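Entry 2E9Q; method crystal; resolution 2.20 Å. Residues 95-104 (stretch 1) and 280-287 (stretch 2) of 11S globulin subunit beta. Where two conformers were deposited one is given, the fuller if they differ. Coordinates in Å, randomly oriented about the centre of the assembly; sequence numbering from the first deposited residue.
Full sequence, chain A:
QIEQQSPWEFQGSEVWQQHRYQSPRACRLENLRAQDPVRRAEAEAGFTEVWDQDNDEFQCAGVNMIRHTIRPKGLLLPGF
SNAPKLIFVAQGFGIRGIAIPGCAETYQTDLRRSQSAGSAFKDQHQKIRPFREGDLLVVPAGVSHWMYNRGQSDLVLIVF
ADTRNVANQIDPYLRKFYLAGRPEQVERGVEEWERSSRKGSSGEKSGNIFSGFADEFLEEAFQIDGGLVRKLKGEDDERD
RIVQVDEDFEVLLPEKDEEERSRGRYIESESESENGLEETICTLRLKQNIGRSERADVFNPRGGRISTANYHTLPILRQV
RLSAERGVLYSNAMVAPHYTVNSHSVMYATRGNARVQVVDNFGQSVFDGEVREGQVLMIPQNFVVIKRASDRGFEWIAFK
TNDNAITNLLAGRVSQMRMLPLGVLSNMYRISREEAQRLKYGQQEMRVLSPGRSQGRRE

Stretch 1, residues 95-104: IRGIAIPGCA
Stretch 2, residues 280-287: TICTLRLK

Residues 95-104 and 280-287 lie in one chain and bury 325 Å² between them. Stretch 1 enters on a strand that begins earlier in the chain, then makes a type II turn from Ile100 to Cys103. Stretch 2 has a 3-10 segment at 281-283. Leu284 and Arg285 follow as loop with extended phi/psi (-64/142 and -72/153), and Leu286 breaks from this at -117/19.

Leu286 covers the most surface. Its side chain is m, t. CA-to-CB points toward stretch 1. CD1 of Leu286 packs 3.6 Å from CG2 of Ile98 and, more loosely, 4.4 Å from CG2 of Ile100. Ile98 is t, t; Ile100 is t, p. The CA atoms of Ile98 and Leu286 are 9.0 Å apart, so side chains fill the gap. Arg96, chi1 p, chi2 t and chi3 m, donates a hydrogen bond from NH1 to Leu286 O, 3.3 Å, angle 138°. The oxygen sits at the guanidinium edge, near its plane.

Cys103 and Cys282 form the covalent link. SG of Cys103 is 2.0 Å from SG of Cys282, with chi3 -88°. Both chi1 are m. The CA atoms of Cys103 and Cys282 are 5.5 Å apart, the closer of the two register pairs. Cys103 is at phi/psi -93/55, Cys282 at -62/-15. Ile281, p, t, lies alongside: its CG1 is 3.8 Å from Cys103 SG. Gly102 precedes the cysteine with positive phi, 81°, which favours glycine.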

# COMPACT_ATOMS: atom_id res chain seq x y z
N ILE A 95 -29.76 -0.34 -18.71
CA ILE A 95 -29.53 -1.50 -17.88
C ILE A 95 -28.10 -1.97 -18.00
O ILE A 95 -27.45 -1.79 -19.04
CB ILE A 95 -30.50 -2.64 -18.27
CG1 ILE A 95 -30.29 -3.05 -19.72
CG2 ILE A 95 -31.94 -2.15 -18.10
CD1 ILE A 95 -31.28 -4.11 -20.22
N ARG A 96 -27.59 -2.56 -16.92
CA ARG A 96 -26.23 -3.05 -16.87
C ARG A 96 -26.21 -4.48 -16.33
O ARG A 96 -27.15 -4.93 -15.67
CB ARG A 96 -25.40 -2.16 -15.94
CG ARG A 96 -25.86 -2.22 -14.48
CD ARG A 96 -25.22 -1.17 -13.57
NE ARG A 96 -23.77 -1.25 -13.54
CZ ARG A 96 -23.02 -1.15 -12.44
NH1 ARG A 96 -23.58 -0.98 -11.26
NH2 ARG A 96 -21.70 -1.20 -12.53
N GLY A 97 -25.12 -5.17 -16.62
CA GLY A 97 -24.94 -6.52 -16.14
C GLY A 97 -23.53 -6.59 -15.57
O GLY A 97 -22.56 -6.36 -16.30
N ILE A 98 -23.41 -6.88 -14.29
CA ILE A 98 -22.10 -6.96 -13.67
C ILE A 98 -21.99 -8.18 -12.77
O ILE A 98 -22.49 -8.20 -11.64
CB ILE A 98 -21.77 -5.67 -12.88
CG1 ILE A 98 -20.42 -5.82 -12.19
CG2 ILE A 98 -22.88 -5.34 -11.91
CD1 ILE A 98 -19.90 -4.53 -11.57
N ALA A 99 -21.30 -9.19 -13.29
CA ALA A 99 -21.09 -10.47 -12.62
C ALA A 99 -20.60 -10.51 -11.17
O ALA A 99 -21.29 -11.04 -10.30
CB ALA A 99 -20.18 -11.34 -13.49
N ILE A 100 -19.41 -9.96 -10.93
CA ILE A 100 -18.77 -9.97 -9.61
C ILE A 100 -18.59 -11.41 -9.11
O ILE A 100 -19.54 -12.05 -8.63
CB ILE A 100 -19.50 -9.07 -8.54
CG1 ILE A 100 -19.30 -9.64 -7.14
CG2 ILE A 100 -20.96 -8.88 -8.88
CD1 ILE A 100 -17.86 -9.68 -6.68
N PRO A 101 -17.36 -11.94 -9.22
CA PRO A 101 -16.89 -13.28 -8.85
C PRO A 101 -17.39 -13.87 -7.54
O PRO A 101 -17.58 -13.16 -6.54
CB PRO A 101 -15.37 -13.13 -8.87
CG PRO A 101 -15.15 -11.67 -8.61
CD PRO A 101 -16.21 -11.06 -9.48
N GLY A 102 -17.60 -15.18 -7.56
CA GLY A 102 -18.08 -15.88 -6.38
C GLY A 102 -19.57 -15.72 -6.27
O GLY A 102 -20.26 -16.59 -5.72
N CYS A 103 -20.09 -14.62 -6.79
CA CYS A 103 -21.52 -14.34 -6.73
C CYS A 103 -22.29 -14.83 -7.94
O CYS A 103 -22.99 -14.04 -8.59
CB CYS A 103 -21.75 -12.85 -6.55
SG CYS A 103 -20.93 -12.14 -5.10
N ALA A 104 -22.17 -16.11 -8.25
CA ALA A 104 -22.90 -16.67 -9.37
C ALA A 104 -24.39 -16.43 -9.08
O ALA A 104 -25.05 -17.24 -8.43
CB ALA A 104 -22.62 -18.17 -9.50
N THR A 280 -21.26 -11.89 2.30
CA THR A 280 -22.37 -10.97 2.10
C THR A 280 -22.01 -9.93 1.05
O THR A 280 -22.77 -9.00 0.79
CB THR A 280 -22.74 -10.24 3.40
OG1 THR A 280 -21.69 -9.33 3.76
CG2 THR A 280 -22.94 -11.25 4.53
N ILE A 281 -20.83 -10.09 0.46
CA ILE A 281 -20.37 -9.17 -0.57
C ILE A 281 -21.40 -9.15 -1.70
O ILE A 281 -21.69 -8.10 -2.27
CB ILE A 281 -19.01 -9.63 -1.16
CG1 ILE A 281 -19.19 -10.94 -1.93
CG2 ILE A 281 -18.00 -9.83 -0.03
CD1 ILE A 281 -17.91 -11.54 -2.48
N CYS A 282 -21.97 -10.32 -1.99
CA CYS A 282 -22.95 -10.47 -3.05
C CYS A 282 -24.24 -9.68 -2.86
O CYS A 282 -25.01 -9.50 -3.80
CB CYS A 282 -23.31 -11.94 -3.22
SG CYS A 282 -21.89 -13.03 -3.53
N THR A 283 -24.47 -9.19 -1.65
CA THR A 283 -25.68 -8.44 -1.37
C THR A 283 -25.48 -6.92 -1.39
O THR A 283 -26.45 -6.16 -1.35
CB THR A 283 -26.28 -8.86 -0.00
OG1 THR A 283 -27.65 -8.43 0.07
CG2 THR A 283 -25.49 -8.23 1.15
N LEU A 284 -24.24 -6.47 -1.46
CA LEU A 284 -23.95 -5.04 -1.47
C LEU A 284 -24.50 -4.32 -2.70
O LEU A 284 -24.50 -4.86 -3.80
CB LEU A 284 -22.44 -4.82 -1.41
CG LEU A 284 -21.75 -5.39 -0.17
CD1 LEU A 284 -20.27 -5.04 -0.20
CD2 LEU A 284 -22.40 -4.83 1.09
N ARG A 285 -25.00 -3.10 -2.51
CA ARG A 285 -25.50 -2.36 -3.66
C ARG A 285 -24.26 -1.94 -4.47
O ARG A 285 -23.17 -1.83 -3.93
CB ARG A 285 -26.27 -1.12 -3.21
CG ARG A 285 -26.70 -1.16 -1.76
CD ARG A 285 -25.83 -0.23 -0.93
NE ARG A 285 -25.79 -0.62 0.48
CZ ARG A 285 -25.26 -1.76 0.91
NH1 ARG A 285 -25.25 -2.04 2.21
NH2 ARG A 285 -24.77 -2.62 0.05
N LEU A 286 -24.45 -1.76 -5.78
CA LEU A 286 -23.35 -1.38 -6.66
C LEU A 286 -23.60 -0.02 -7.29
O LEU A 286 -23.00 0.32 -8.31
CB LEU A 286 -23.17 -2.44 -7.75
CG LEU A 286 -22.93 -3.86 -7.22
CD1 LEU A 286 -22.51 -4.77 -8.36
CD2 LEU A 286 -21.87 -3.82 -6.15
N LYS A 287 -24.50 0.74 -6.68
CA LYS A 287 -24.80 2.06 -7.17
C LYS A 287 -25.51 2.86 -6.11
O LYS A 287 -26.02 2.31 -5.13
CB LYS A 287 -25.67 2.01 -8.43
CG LYS A 287 -27.13 1.62 -8.24
CD LYS A 287 -27.91 1.92 -9.53
CE LYS A 287 -29.36 1.48 -9.47
NZ LYS A 287 -29.52 0.02 -9.78